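Local structure of lipoprotein (Colwellia psychrerythraea, 3O0Y) at residues A[386-391]-A[417-422]. The protein is a putative lipoprotein of unknown function, whose DUF885 family belongs to a clan of metallopeptidases, so that a peptidase-like role is possible. Sequence-based numbering, arbitrary orientation.
Sequences VEVKSF and YWINLR
Lys389 and Ile419 join two parallel strands, 387-390 and 416-419, in a four-bond ladder in which both backbone polar groups of Lys389 are satisfied. Its N-H gives to Tyr417 O (3.0 Å) and its carbonyl O takes the N-H of Ile419 (2.9 Å). Tyr417 N donates to Glu387 O at one end, and Phe391 N to Ile419 O at the other, there from 36° above the carbonyl plane. Where the next rung would come, a water replaces the direct bond, donating to Phe391 O (2.7 Å) and accepting from Leu421 N. Asn420 suits the following turn because its carboxamide accepts and donates: OD1 receives the N-H of Arg422 (2.9 Å), an Asx turn, while ND2 gives to Gln396 O and Pro400 O.

On one face of the sheet, Lys389 lies over the indole of Trp418, whose own CB sits over the Phe391 ring. Lys389, exposed on an outermost strand, suits its place because its methylenes lie on the indole: CB is 4.1 Å from the six-membered-ring centroid, CD and CE near CH2. Phe391, with CG anti to its carbonyl carbon (chi1 -74°), brings CZ to 3.6 Å from Trp418 CB, while Asn420 N meets its ring edge. An alanine at Phe391 would probably open a gap beside Trp418 CB and Asn420 N. Trp418 NE1 is satisfied by Thr405 OG1.

The opposite face carries Ser390, Tyr417, Ile419 and beta-branched Val388, suited to an extended strand, whose CG2 methyl touches Tyr417 CD2 (4.0 Å); the Tyr417 hydroxyl bonds with Thr436. Helices 353-373 and 432-439 pack on this face, whereas helix 144-154 reaches the Trp418 face through Arg150, its cation-pi partner. Strand 416-419 is thus the middle of a small mixed sheet, with 387-390 parallel and 402-405 antiparallel beside it.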
ATOM      1  N   VAL A 386      -5.526  -5.061  16.291  1.00 10.53           N
ATOM      2  CA  VAL A 386      -4.768  -5.697  15.250  1.00  9.52           C
ATOM      3  C   VAL A 386      -4.485  -7.172  15.547  1.00  9.51           C
ATOM      4  O   VAL A 386      -4.424  -7.580  16.712  1.00  9.76           O
ATOM      5  CB  VAL A 386      -3.398  -4.952  15.080  1.00  9.72           C
ATOM      6  CG1 VAL A 386      -2.468  -5.176  16.299  1.00  8.93           C
ATOM      7  CG2 VAL A 386      -2.679  -5.372  13.811  1.00  9.33           C
ATOM      8  N   GLU A 387      -4.355  -7.945  14.499  1.00  9.40           N
ATOM      9  CA  GLU A 387      -3.981  -9.343  14.608  1.00 11.94           C
ATOM     10  C   GLU A 387      -2.759  -9.612  13.732  1.00 11.59           C
ATOM     11  O   GLU A 387      -2.570  -8.961  12.725  1.00 11.46           O
ATOM     12  CB  GLU A 387      -5.120 -10.260  14.179  1.00 12.73           C
ATOM     13  CG  GLU A 387      -6.313 -10.104  15.131  1.00 22.16           C
ATOM     14  CD  GLU A 387      -7.432 -11.141  14.938  1.00 29.38           C
ATOM     15  OE1 GLU A 387      -7.256 -12.128  14.130  1.00 26.22           O
ATOM     16  OE2 GLU A 387      -8.494 -10.880  15.577  1.00 34.49           O
ATOM     17  N   VAL A 388      -1.951 -10.581  14.140  1.00  9.36           N
ATOM     18  CA  VAL A 388      -0.744 -10.951  13.381  1.00  9.70           C
ATOM     19  C   VAL A 388      -0.967 -12.293  12.665  1.00 11.18           C
ATOM     20  O   VAL A 388      -1.401 -13.280  13.348  1.00  9.10           O
ATOM     21  CB  VAL A 388       0.452 -11.068  14.315  1.00 10.20           C
ATOM     22  CG1 VAL A 388       1.730 -11.542  13.538  1.00  8.39           C
ATOM     23  CG2 VAL A 388       0.725  -9.715  15.042  1.00 11.07           C
ATOM     24  N   LYS A 389      -0.647 -12.393  11.362  1.00  8.46           N
ATOM     25  CA  LYS A 389      -0.725 -13.611  10.563  1.00 10.40           C
ATOM     26  C   LYS A 389       0.528 -13.764   9.701  1.00 10.72           C
ATOM     27  O   LYS A 389       1.100 -12.784   9.289  1.00 10.01           O
ATOM     28  CB  LYS A 389      -1.900 -13.597   9.600  1.00  9.59           C
ATOM     29  CG  LYS A 389      -3.270 -13.682  10.290  1.00 15.87           C
ATOM     30  CD  LYS A 389      -4.466 -13.771   9.256  1.00 23.27           C
ATOM     31  CE  LYS A 389      -4.625 -15.145   8.589  1.00 30.46           C
ATOM     32  NZ  LYS A 389      -5.920 -15.367   7.700  1.00 33.92           N
ATOM     33  N   SER A 390       0.924 -15.016   9.447  1.00  9.07           N
ATOM     34  CA  SER A 390       2.017 -15.270   8.528  1.00 10.61           C
ATOM     35  C   SER A 390       1.424 -15.335   7.136  1.00 10.22           C
ATOM     36  O   SER A 390       0.301 -15.835   6.962  1.00 13.65           O
ATOM     37  CB  SER A 390       2.801 -16.542   8.907  1.00 12.27           C
ATOM     38  OG  SER A 390       1.933 -17.649   9.006  1.00 12.74           O
ATOM     39  N   PHE A 391       2.154 -14.913   6.114  1.00  9.63           N
ATOM     40  CA  PHE A 391       1.725 -15.168   4.769  1.00 11.36           C
ATOM     41  C   PHE A 391       1.654 -16.679   4.551  1.00 12.14           C
ATOM     42  O   PHE A 391       2.498 -17.426   5.020  1.00 11.70           O
ATOM     43  CB  PHE A 391       2.672 -14.582   3.736  1.00 10.36           C
ATOM     44  CG  PHE A 391       2.605 -13.112   3.598  1.00 11.83           C
ATOM     45  CD1 PHE A 391       1.562 -12.514   2.924  1.00 13.94           C
ATOM     46  CD2 PHE A 391       3.591 -12.301   4.070  1.00 11.33           C
ATOM     47  CE1 PHE A 391       1.533 -11.150   2.714  1.00 12.51           C
ATOM     48  CE2 PHE A 391       3.536 -10.917   3.905  1.00 11.50           C
ATOM     49  CZ  PHE A 391       2.517 -10.341   3.233  1.00 12.59           C
ATOM     50  N   TYR A 417      -1.439  -7.502  10.523  1.00  6.48           N
ATOM     51  CA  TYR A 417      -0.033  -7.405  10.297  1.00  4.99           C
ATOM     52  C   TYR A 417       0.395  -8.770   9.794  1.00  5.87           C
ATOM     53  O   TYR A 417       0.380  -9.757  10.502  1.00  6.90           O
ATOM     54  CB  TYR A 417       0.670  -6.968  11.589  1.00  6.16           C
ATOM     55  CG  TYR A 417       2.193  -7.119  11.673  1.00  3.63           C
ATOM     56  CD1 TYR A 417       3.005  -7.209  10.580  1.00  5.67           C
ATOM     57  CD2 TYR A 417       2.796  -7.026  12.910  1.00  7.12           C
ATOM     58  CE1 TYR A 417       4.393  -7.306  10.723  1.00  5.02           C
ATOM     59  CE2 TYR A 417       4.181  -7.163  13.040  1.00  5.78           C
ATOM     60  CZ  TYR A 417       4.961  -7.268  11.947  1.00  8.91           C
ATOM     61  OH  TYR A 417       6.327  -7.357  12.075  1.00  7.18           O
ATOM     62  N   TRP A 418       0.731  -8.791   8.508  1.00  5.90           N
ATOM     63  CA  TRP A 418       1.240  -9.949   7.866  1.00  6.66           C
ATOM     64  C   TRP A 418       2.761 -10.003   7.919  1.00  6.29           C
ATOM     65  O   TRP A 418       3.455  -9.000   7.621  1.00  8.08           O
ATOM     66  CB  TRP A 418       0.866  -9.982   6.416  1.00  6.46           C
ATOM     67  CG  TRP A 418      -0.573 -10.046   6.162  1.00  5.73           C
ATOM     68  CD1 TRP A 418      -1.395  -8.966   6.069  1.00  9.30           C
ATOM     69  CD2 TRP A 418      -1.414 -11.216   6.000  1.00  7.18           C
ATOM     70  NE1 TRP A 418      -2.699  -9.378   5.820  1.00 12.53           N
ATOM     71  CE2 TRP A 418      -2.741 -10.748   5.796  1.00 11.97           C
ATOM     72  CE3 TRP A 418      -1.183 -12.585   6.033  1.00 12.14           C
ATOM     73  CZ2 TRP A 418      -3.828 -11.618   5.621  1.00 14.61           C
ATOM     74  CZ3 TRP A 418      -2.243 -13.469   5.881  1.00 13.83           C
ATOM     75  CH2 TRP A 418      -3.571 -12.968   5.650  1.00 14.81           C
ATOM     76  N   ILE A 419       3.269 -11.161   8.307  1.00  7.00           N
ATOM     77  CA  ILE A 419       4.716 -11.398   8.355  1.00  6.43           C
ATOM     78  C   ILE A 419       5.143 -12.547   7.448  1.00  7.93           C
ATOM     79  O   ILE A 419       4.477 -13.576   7.419  1.00  9.72           O
ATOM     80  CB  ILE A 419       5.146 -11.631   9.857  1.00  6.03           C
ATOM     81  CG1 ILE A 419       6.651 -11.735   9.953  1.00  8.30           C
ATOM     82  CG2 ILE A 419       4.448 -12.827  10.442  1.00  6.57           C
ATOM     83  CD1 ILE A 419       7.399 -10.426   9.742  1.00  9.59           C
ATOM     84  N   ASN A 420       6.251 -12.376   6.696  1.00  8.31           N
ATOM     85  CA  ASN A 420       6.758 -13.436   5.804  1.00  7.40           C
ATOM     86  C   ASN A 420       7.740 -14.336   6.530  1.00  9.44           C
ATOM     87  O   ASN A 420       8.817 -13.860   6.945  1.00  9.80           O
ATOM     88  CB  ASN A 420       7.476 -12.799   4.637  1.00  7.50           C
ATOM     89  CG  ASN A 420       7.662 -13.743   3.519  1.00  9.02           C
ATOM     90  OD1 ASN A 420       7.998 -14.901   3.713  1.00 10.53           O
ATOM     91  ND2 ASN A 420       7.440 -13.264   2.296  1.00 11.13           N
ATOM     92  N   LEU A 421       7.337 -15.574   6.806  1.00  9.20           N
ATOM     93  CA  LEU A 421       8.205 -16.523   7.490  1.00  7.98           C
ATOM     94  C   LEU A 421       8.984 -17.456   6.558  1.00  9.38           C
ATOM     95  O   LEU A 421       9.555 -18.478   7.021  1.00 11.10           O
ATOM     96  CB  LEU A 421       7.377 -17.288   8.488  1.00 10.18           C
ATOM     97  CG  LEU A 421       6.487 -16.563   9.492  1.00 13.05           C
ATOM     98  CD1 LEU A 421       5.705 -17.585  10.294  1.00 12.65           C
ATOM     99  CD2 LEU A 421       7.426 -15.668  10.321  1.00 12.50           C
ATOM    100  N   ARG A 422       9.063 -17.105   5.270  1.00  8.54           N
ATOM    101  CA  ARG A 422       9.750 -18.031   4.345  1.00  9.74           C
ATOM    102  C   ARG A 422      11.205 -18.298   4.718  1.00 12.27           C
ATOM    103  O   ARG A 422      11.649 -19.479   4.736  1.00 13.61           O
ATOM    104  CB  ARG A 422       9.742 -17.501   2.928  1.00 10.49           C
ATOM    105  CG  ARG A 422      10.346 -18.439   1.852  1.00 15.27           C
ATOM    106  CD  ARG A 422      10.407 -17.803   0.438  1.00 25.40           C
ATOM    107  NE  ARG A 422      11.640 -17.032   0.223  1.00 40.09           N
ATOM    108  CZ  ARG A 422      11.758 -15.688   0.222  1.00 47.22           C
ATOM    109  NH1 ARG A 422      10.716 -14.855   0.349  1.00 48.28           N
ATOM    110  NH2 ARG A 422      12.964 -15.163   0.039  1.00 52.22           N
TER
HETATM  111  O   HOH W   1       5.101 -16.778   5.493  1.00  9.78           O